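Local coordinates for protein short Chain Dehydrogenase yciK (Salmonella enterica subsp. enterica serovar Typhimurium, PDB 3IAH) that binds NADP in a Rossmann-type fold and probably acts as a short-chain dehydrogenase/reductase, perhaps on oxoacyl-(acyl carrier protein) substrates, at residues Leu150-Ser155 / Phe173-Met178; Asn194-Gly199 / Pro226-Leu231. All coordinates share one frame; numbering follows the deposited sequence.

Contact 1: residues Leu150-Ser155 / Phe173-Met178; sequences LVFTSS and FATEGM. With NAP (NADP nicotinamide-adenine-dinucleotide phosphate), chain C; ACT (acetate ion), chain D.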
loop_
_atom_site.group_PDB
_atom_site.type_symbol
_atom_site.label_atom_id
_atom_site.label_comp_id
_atom_site.label_asym_id
_atom_site.label_seq_id
_atom_site.Cartn_x
_atom_site.Cartn_y
_atom_site.Cartn_z
ATOM N N LEU A 150 14.031 -13.196 -3.086
ATOM C CA LEU A 150 13.630 -11.798 -3.254
ATOM C C LEU A 150 13.151 -11.314 -1.883
ATOM O O LEU A 150 12.245 -11.905 -1.289
ATOM C CB LEU A 150 12.529 -11.695 -4.304
ATOM C CG LEU A 150 11.906 -10.322 -4.566
ATOM C CD1 LEU A 150 12.940 -9.208 -4.906
ATOM C CD2 LEU A 150 10.841 -10.477 -5.682
ATOM N N VAL A 151 13.736 -10.231 -1.395
ATOM C CA VAL A 151 13.404 -9.714 -0.087
ATOM C C VAL A 151 13.043 -8.241 -0.130
ATOM O O VAL A 151 13.799 -7.427 -0.665
ATOM C CB VAL A 151 14.630 -9.890 0.867
ATOM C CG1 VAL A 151 14.336 -9.417 2.303
ATOM C CG2 VAL A 151 15.098 -11.341 0.866
ATOM N N PHE A 152 11.874 -7.914 0.408
ATOM C CA PHE A 152 11.403 -6.531 0.541
ATOM C C PHE A 152 11.622 -6.085 1.993
ATOM O O PHE A 152 11.785 -6.925 2.904
ATOM C CB PHE A 152 9.924 -6.406 0.183
ATOM C CG PHE A 152 9.640 -6.679 -1.252
ATOM C CD1 PHE A 152 9.682 -5.654 -2.170
ATOM C CD2 PHE A 152 9.332 -7.961 -1.690
ATOM C CE1 PHE A 152 9.426 -5.890 -3.527
ATOM C CE2 PHE A 152 9.070 -8.209 -3.029
ATOM C CZ PHE A 152 9.124 -7.160 -3.960
ATOM N N THR A 153 11.630 -4.783 2.233
ATOM C CA THR A 153 11.847 -4.287 3.598
ATOM C C THR A 153 10.594 -3.570 4.077
ATOM O O THR A 153 10.145 -2.611 3.460
ATOM C CB THR A 153 13.065 -3.354 3.709
ATOM O OG1 THR A 153 14.209 -3.966 3.121
ATOM C CG2 THR A 153 13.379 -3.044 5.190
ATOM N N SER A 154 10.034 -4.063 5.177
ATOM C CA SER A 154 8.841 -3.493 5.761
ATOM C C SER A 154 9.203 -2.669 6.999
ATOM O O SER A 154 10.313 -2.146 7.097
ATOM C CB SER A 154 7.838 -4.601 6.090
ATOM O OG SER A 154 6.598 -4.029 6.451
ATOM N N SER A 155 8.258 -2.563 7.926
ATOM C CA SER A 155 8.403 -1.812 9.167
ATOM C C SER A 155 7.263 -2.230 10.100
ATOM O O SER A 155 6.292 -2.842 9.659
ATOM C CB SER A 155 8.297 -0.313 8.873
ATOM O OG SER A 155 8.262 0.464 10.061
ATOM N N PHE A 173 2.578 -0.943 4.094
ATOM C CA PHE A 173 1.444 -1.852 3.930
ATOM C C PHE A 173 1.467 -2.355 2.483
ATOM O O PHE A 173 1.340 -3.562 2.214
ATOM C CB PHE A 173 0.090 -1.181 4.240
ATOM C CG PHE A 173 -0.388 -1.397 5.656
ATOM C CD1 PHE A 173 0.163 -0.711 6.725
ATOM C CD2 PHE A 173 -1.415 -2.307 5.899
ATOM C CE1 PHE A 173 -0.303 -0.941 8.017
ATOM C CE2 PHE A 173 -1.877 -2.538 7.178
ATOM C CZ PHE A 173 -1.315 -1.853 8.239
ATOM N N ALA A 174 1.639 -1.418 1.550
ATOM C CA ALA A 174 1.711 -1.742 0.113
ATOM C C ALA A 174 2.805 -2.773 -0.158
ATOM O O ALA A 174 2.608 -3.733 -0.913
ATOM C CB ALA A 174 1.969 -0.469 -0.688
ATOM N N THR A 175 3.958 -2.559 0.481
ATOM C CA THR A 175 5.115 -3.458 0.374
ATOM C C THR A 175 4.734 -4.878 0.765
ATOM O O THR A 175 4.998 -5.816 0.005
ATOM C CB THR A 175 6.293 -2.930 1.200
ATOM O OG1 THR A 175 6.684 -1.647 0.682
ATOM C CG2 THR A 175 7.487 -3.891 1.131
ATOM N N GLU A 176 4.092 -5.044 1.929
ATOM C CA GLU A 176 3.637 -6.366 2.385
ATOM C C GLU A 176 2.693 -6.994 1.347
ATOM O O GLU A 176 2.813 -8.171 1.014
ATOM C CB GLU A 176 2.928 -6.274 3.754
ATOM C CG GLU A 176 3.811 -5.843 4.920
ATOM C CD GLU A 176 4.765 -6.943 5.424
ATOM O OE1 GLU A 176 4.790 -8.050 4.824
ATOM O OE2 GLU A 176 5.464 -6.705 6.445
ATOM N N GLY A 177 1.755 -6.205 0.823
ATOM C CA GLY A 177 0.807 -6.700 -0.193
ATOM C C GLY A 177 1.483 -7.193 -1.461
ATOM O O GLY A 177 1.158 -8.275 -1.982
HETATM N N MSE A 178 2.395 -6.365 -1.972
HETATM C CA MSE A 178 3.192 -6.667 -3.155
HETATM C C MSE A 178 3.997 -7.954 -2.953
HETATM O O MSE A 178 4.056 -8.815 -3.839
HETATM C CB MSE A 178 4.109 -5.475 -3.445
HETATM C CG MSE A 178 5.161 -5.693 -4.476
HETATM SE SE MSE A 178 5.905 -3.970 -5.029
HETATM C CE MSE A 178 6.557 -3.207 -3.341
HETATM P PA NAP C . 18.954 4.993 5.454
HETATM O O1A NAP C . 20.145 5.029 6.303
HETATM O O2A NAP C . 18.359 6.306 5.150
HETATM O O5B NAP C . 19.236 4.352 4.038
HETATM C C5B NAP C . 18.288 4.437 3.012
HETATM C C4B NAP C . 18.969 3.936 1.746
HETATM O O4B NAP C . 17.977 4.018 0.744
HETATM C C3B NAP C . 20.153 4.795 1.321
HETATM O O3B NAP C . 21.177 4.057 0.692
HETATM C C2B NAP C . 19.492 5.719 0.340
HETATM O O2B NAP C . 20.385 6.351 -0.551
HETATM C C1B NAP C . 18.481 4.759 -0.316
HETATM N N9A NAP C . 17.564 5.640 -1.017
HETATM C C8A NAP C . 16.715 6.583 -0.515
HETATM N N7A NAP C . 16.110 7.186 -1.561
HETATM C C5A NAP C . 16.580 6.642 -2.704
HETATM C C6A NAP C . 16.323 6.883 -4.043
HETATM N N6A NAP C . 15.447 7.827 -4.395
HETATM N N1A NAP C . 16.978 6.133 -5.009
HETATM C C2A NAP C . 17.897 5.164 -4.651
HETATM N N3A NAP C . 18.156 4.928 -3.314
HETATM C C4A NAP C . 17.503 5.673 -2.370
HETATM O O3 NAP C . 17.795 4.094 6.057
HETATM P PN NAP C . 17.792 2.687 6.743
HETATM O O1N NAP C . 19.077 1.995 6.443
HETATM O O2N NAP C . 17.275 2.848 8.113
HETATM O O5D NAP C . 16.603 2.025 5.910
HETATM C C5D NAP C . 16.773 0.850 5.163
HETATM C C4D NAP C . 15.406 0.219 5.023
HETATM O O4D NAP C . 15.011 -0.193 6.301
HETATM C C3D NAP C . 14.296 1.135 4.507
HETATM O O3D NAP C . 13.476 0.424 3.573
HETATM C C2D NAP C . 13.508 1.471 5.763
HETATM O O2D NAP C . 12.169 1.772 5.500
HETATM C C1D NAP C . 13.653 0.216 6.541
HETATM N N1N NAP C . 13.463 0.281 8.003
HETATM C C2N NAP C . 14.416 0.904 8.776
HETATM C C3N NAP C . 14.238 0.967 10.150
HETATM C C7N NAP C . 15.281 1.634 11.036
HETATM O O7N NAP C . 14.966 1.658 12.377
HETATM N N7N NAP C . 16.412 2.134 10.528
HETATM C C4N NAP C . 13.095 0.395 10.719
HETATM C C5N NAP C . 12.129 -0.237 9.913
HETATM C C6N NAP C . 12.338 -0.276 8.552
HETATM P P2B NAP C . 21.407 7.571 -0.137
HETATM O O1X NAP C . 21.783 8.296 -1.372
HETATM O O2X NAP C . 20.734 8.548 0.785
HETATM O O3X NAP C . 22.671 7.052 0.481
HETATM C C ACT D . 10.911 2.842 11.023
HETATM O O ACT D . 10.726 2.475 12.208
HETATM O OXT ACT D . 10.291 2.196 10.142
HETATM C CH3 ACT D . 11.813 3.986 10.693
#

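Contact 2: residues Asn194-Gly199 / Pro226-Leu231; sequences NCINPG and PLYLWL. With NAP (NADP nicotinamide-adenine-dinucleotide phosphate), chain C.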
loop_
_atom_site.group_PDB
_atom_site.type_symbol
_atom_site.label_atom_id
_atom_site.label_comp_id
_atom_site.label_asym_id
_atom_site.label_seq_id
_atom_site.Cartn_x
_atom_site.Cartn_y
_atom_site.Cartn_z
ATOM N N ASN A 194 9.900 -12.828 0.407
ATOM C CA ASN A 194 9.582 -12.549 1.806
ATOM C C ASN A 194 9.897 -11.085 2.142
ATOM O O ASN A 194 10.489 -10.354 1.323
ATOM C CB ASN A 194 10.461 -13.445 2.691
ATOM C CG ASN A 194 10.147 -14.912 2.549
ATOM O OD1 ASN A 194 9.139 -15.397 3.082
ATOM N ND2 ASN A 194 11.027 -15.647 1.863
ATOM N N CYS A 195 9.486 -10.664 3.332
ATOM C CA CYS A 195 9.780 -9.328 3.860
ATOM C C CYS A 195 10.563 -9.424 5.153
ATOM O O CYS A 195 10.422 -10.392 5.914
ATOM C CB CYS A 195 8.521 -8.513 4.207
ATOM S SG CYS A 195 7.629 -7.700 2.898
ATOM N N ILE A 196 11.394 -8.413 5.403
ATOM C CA ILE A 196 12.124 -8.289 6.674
ATOM C C ILE A 196 11.736 -6.953 7.305
ATOM O O ILE A 196 11.695 -5.933 6.618
ATOM C CB ILE A 196 13.661 -8.221 6.542
ATOM C CG1 ILE A 196 14.240 -9.540 6.078
ATOM C CG2 ILE A 196 14.297 -7.911 7.905
ATOM C CD1 ILE A 196 15.782 -9.526 5.954
ATOM N N ASN A 197 11.423 -6.976 8.594
ATOM C CA ASN A 197 11.159 -5.764 9.352
ATOM C C ASN A 197 12.412 -5.647 10.220
ATOM O O ASN A 197 12.552 -6.390 11.175
ATOM C CB ASN A 197 9.945 -5.880 10.264
ATOM C CG ASN A 197 9.883 -4.733 11.280
ATOM O OD1 ASN A 197 10.464 -3.668 11.063
ATOM N ND2 ASN A 197 9.206 -4.966 12.403
ATOM N N PRO A 198 13.311 -4.715 9.909
ATOM C CA PRO A 198 14.529 -4.666 10.733
ATOM C C PRO A 198 14.357 -4.264 12.198
ATOM O O PRO A 198 15.187 -4.623 13.037
ATOM C CB PRO A 198 15.405 -3.625 10.011
ATOM C CG PRO A 198 14.527 -2.906 9.106
ATOM C CD PRO A 198 13.362 -3.781 8.770
ATOM N N GLY A 199 13.279 -3.547 12.497
ATOM C CA GLY A 199 13.025 -3.043 13.838
ATOM C C GLY A 199 13.848 -1.774 13.952
ATOM O O GLY A 199 14.591 -1.417 13.019
ATOM N N PRO A 226 22.042 -11.334 11.202
ATOM C CA PRO A 226 21.728 -12.772 11.084
ATOM C C PRO A 226 20.528 -13.134 10.218
ATOM O O PRO A 226 20.611 -14.102 9.448
ATOM C CB PRO A 226 21.529 -13.209 12.542
ATOM C CG PRO A 226 22.482 -12.342 13.294
ATOM C CD PRO A 226 22.423 -10.988 12.583
ATOM N N LEU A 227 19.442 -12.370 10.327
ATOM C CA LEU A 227 18.241 -12.615 9.526
ATOM C C LEU A 227 18.512 -12.330 8.044
ATOM O O LEU A 227 17.990 -13.031 7.175
ATOM C CB LEU A 227 17.061 -11.763 10.017
ATOM C CG LEU A 227 15.740 -11.985 9.287
ATOM C CD1 LEU A 227 15.288 -13.460 9.375
ATOM C CD2 LEU A 227 14.654 -11.042 9.832
ATOM N N TYR A 228 19.308 -11.293 7.768
ATOM C CA TYR A 228 19.667 -10.919 6.396
ATOM C C TYR A 228 20.426 -12.044 5.686
ATOM O O TYR A 228 20.159 -12.326 4.514
ATOM C CB TYR A 228 20.429 -9.589 6.366
ATOM C CG TYR A 228 19.497 -8.397 6.549
ATOM C CD1 TYR A 228 19.042 -7.684 5.450
ATOM C CD2 TYR A 228 19.017 -8.024 7.812
ATOM C CE1 TYR A 228 18.173 -6.627 5.590
ATOM C CE2 TYR A 228 18.142 -6.950 7.963
ATOM C CZ TYR A 228 17.718 -6.257 6.836
ATOM O OH TYR A 228 16.847 -5.173 6.936
ATOM N N LEU A 229 21.365 -12.665 6.396
ATOM C CA LEU A 229 22.137 -13.797 5.863
ATOM C C LEU A 229 21.232 -15.005 5.685
ATOM O O LEU A 229 21.251 -15.657 4.631
ATOM C CB LEU A 229 23.288 -14.163 6.797
ATOM C CG LEU A 229 24.452 -13.170 6.834
ATOM C CD1 LEU A 229 25.311 -13.346 8.076
ATOM C CD2 LEU A 229 25.267 -13.314 5.547
ATOM N N TRP A 230 20.435 -15.296 6.712
ATOM C CA TRP A 230 19.513 -16.429 6.678
ATOM C C TRP A 230 18.611 -16.435 5.452
ATOM O O TRP A 230 18.473 -17.466 4.789
ATOM C CB TRP A 230 18.661 -16.484 7.963
ATOM C CG TRP A 230 17.753 -17.691 8.037
ATOM C CD1 TRP A 230 18.111 -18.970 8.354
ATOM C CD2 TRP A 230 16.340 -17.715 7.815
ATOM N NE1 TRP A 230 17.006 -19.794 8.327
ATOM C CE2 TRP A 230 15.907 -19.046 7.998
ATOM C CE3 TRP A 230 15.398 -16.741 7.468
ATOM C CZ2 TRP A 230 14.574 -19.424 7.850
ATOM C CZ3 TRP A 230 14.066 -17.122 7.317
ATOM C CH2 TRP A 230 13.673 -18.448 7.513
ATOM N N LEU A 231 18.003 -15.293 5.153
ATOM C CA LEU A 231 17.106 -15.175 3.998
ATOM C C LEU A 231 17.767 -15.353 2.629
ATOM O O LEU A 231 17.089 -15.717 1.684
ATOM C CB LEU A 231 16.320 -13.861 4.028
ATOM C CG LEU A 231 15.078 -13.844 4.901
ATOM C CD1 LEU A 231 14.464 -12.451 4.888
ATOM C CD2 LEU A 231 14.064 -14.896 4.374
HETATM P PA NAP C . 18.954 4.993 5.454
HETATM O O1A NAP C . 20.145 5.029 6.303
HETATM O O2A NAP C . 18.359 6.306 5.150
HETATM O O5B NAP C . 19.236 4.352 4.038
HETATM C C5B NAP C . 18.288 4.437 3.012
HETATM C C4B NAP C . 18.969 3.936 1.746
HETATM O O4B NAP C . 17.977 4.018 0.744
HETATM C C3B NAP C . 20.153 4.795 1.321
HETATM O O3B NAP C . 21.177 4.057 0.692
HETATM C C2B NAP C . 19.492 5.719 0.340
HETATM O O2B NAP C . 20.385 6.351 -0.551
HETATM C C1B NAP C . 18.481 4.759 -0.316
HETATM N N9A NAP C . 17.564 5.640 -1.017
HETATM C C8A NAP C . 16.715 6.583 -0.515
HETATM N N7A NAP C . 16.110 7.186 -1.561
HETATM C C5A NAP C . 16.580 6.642 -2.704
HETATM C C6A NAP C . 16.323 6.883 -4.043
HETATM N N6A NAP C . 15.447 7.827 -4.395
HETATM N N1A NAP C . 16.978 6.133 -5.009
HETATM C C2A NAP C . 17.897 5.164 -4.651
HETATM N N3A NAP C . 18.156 4.928 -3.314
HETATM C C4A NAP C . 17.503 5.673 -2.370
HETATM O O3 NAP C . 17.795 4.094 6.057
HETATM P PN NAP C . 17.792 2.687 6.743
HETATM O O1N NAP C . 19.077 1.995 6.443
HETATM O O2N NAP C . 17.275 2.848 8.113
HETATM O O5D NAP C . 16.603 2.025 5.910
HETATM C C5D NAP C . 16.773 0.850 5.163
HETATM C C4D NAP C . 15.406 0.219 5.023
HETATM O O4D NAP C . 15.011 -0.193 6.301
HETATM C C3D NAP C . 14.296 1.135 4.507
HETATM O O3D NAP C . 13.476 0.424 3.573
HETATM C C2D NAP C . 13.508 1.471 5.763
HETATM O O2D NAP C . 12.169 1.772 5.500
HETATM C C1D NAP C . 13.653 0.216 6.541
HETATM N N1N NAP C . 13.463 0.281 8.003
HETATM C C2N NAP C . 14.416 0.904 8.776
HETATM C C3N NAP C . 14.238 0.967 10.150
HETATM C C7N NAP C . 15.281 1.634 11.036
HETATM O O7N NAP C . 14.966 1.658 12.377
HETATM N N7N NAP C . 16.412 2.134 10.528
HETATM C C4N NAP C . 13.095 0.395 10.719
HETATM C C5N NAP C . 12.129 -0.237 9.913
HETATM C C6N NAP C . 12.338 -0.276 8.552
HETATM P P2B NAP C . 21.407 7.571 -0.137
HETATM O O1X NAP C . 21.783 8.296 -1.372
HETATM O O2X NAP C . 20.734 8.548 0.785
HETATM O O3X NAP C . 22.671 7.052 0.481
#

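Contact 1: residues Leu150-Ser155 / Phe173-Met178
F152 and M178 make the apolar part of this contact, in which strand 150-153 runs nearly antiparallel (163°) to helix 173-178 as the first half of a beta-alpha-beta unit. The selenomethionine tail crosses the F152 side chain at about a right angle; its CE methyl lies 3.9 Å from F152 CE1, while SE is 5.2 Å from the ring centroid, an oblique Met-aromatic contact. T175 turns its methyl inward, with CG2 3.6 Å from F152 CB. That methyl stands anti to the backbone N, which leaves OG1 beside the N, where it bonds to S171 O one helical turn back. A small beta-branched residue thus offers carbon to the sheet and keeps its hydroxyl on its own helix.

The polar part is one hydrogen bond across the contact, S154 OG donating to E176 OE2 at 2.9 Å, from 36° out of the carboxylate plane. The glutamate chain bends at chi2 (-75°) to bring its end to the serine. OE2 is also hydrogen-bonded to T243 OG1 and forms a salt bridge with R159.

At the bound groups, T153 CG2 packs against the NADP ribose, 3.5 Å from O4D. An acetate ion, probably from the crystallisation liquor, accepts through OXT from S155 OG at 2.7 Å and is also hydrogen-bonded to Y168 OH, consistent with the Ser-Tyr active site of this family. The arginine and the hydroxyls around buried E176 would probably favour its charged form.

Contact 2: residues Asn194-Gly199 / Pro226-Leu231
I196 is the centre of this contact, on the sixth strand of a Rossmann-type parallel sheet, where helix 226-231 packs nearly antiparallel (171°) to strand 194-197. Its CD1 methyl sits over the middle of one face of the Y228 ring, 3.6 Å from the centroid and 6° off the normal, a CH-pi contact. The other branch, CG2, meets L227 CD2 tip to tip at 3.7 Å. L231 slides past I196 in the opposite direction. L227, Y228 and L231 cover the side of I196 that points to the helix, while V151 also touches it. A beta-branched side chain suits this place because its two arms can serve different partners.

At the cofactor end, P198 CB lies 3.7 Å from Y228 OH, while P198 CG approaches NADP C6N at 3.5 Å, so the proline ring stands between the tyrosine hydroxyl and the nicotinamide. Farther back along the strand, N194 ND2 passes 4.0 Å from L231 CD2; its amide is held by M242 N and K239 O, which satisfy both polar atoms of this buried residue.

Farther out, F244 packs on L227 and L231, and I27 of helix 26-37 touches both P198 and Y228. The positive phi of G199 (82°) is one that glycine adopts readily. The strand ends in an Asx turn: G199 N donates to N197 OD1 at 3.2 Å, approaching from well above the carbonyl plane, while N197 ND2 bonds to D245 OD2.

From the N terminus, segment 150-155, on strand 149-153, is followed by 17 residues before 173-178 closes contact 1, ahead of the opening of contact 2. Helix 166-186 then returns the chain to strand 192-197, completing the beta-alpha-beta unit; 26 residues separate 194-199 from 226-231, on helix 225-232, which closes contact 2. The two are in series, neither nested nor crossed. Their strands are neighbours in the parallel sheet, joined by probable hydrogen bonds at 2.9 Å from S154 N to I196 O and from I196 N to F152 O. Together the contacts tie two helices to adjacent strands, whose C-terminal ends both reach NADP.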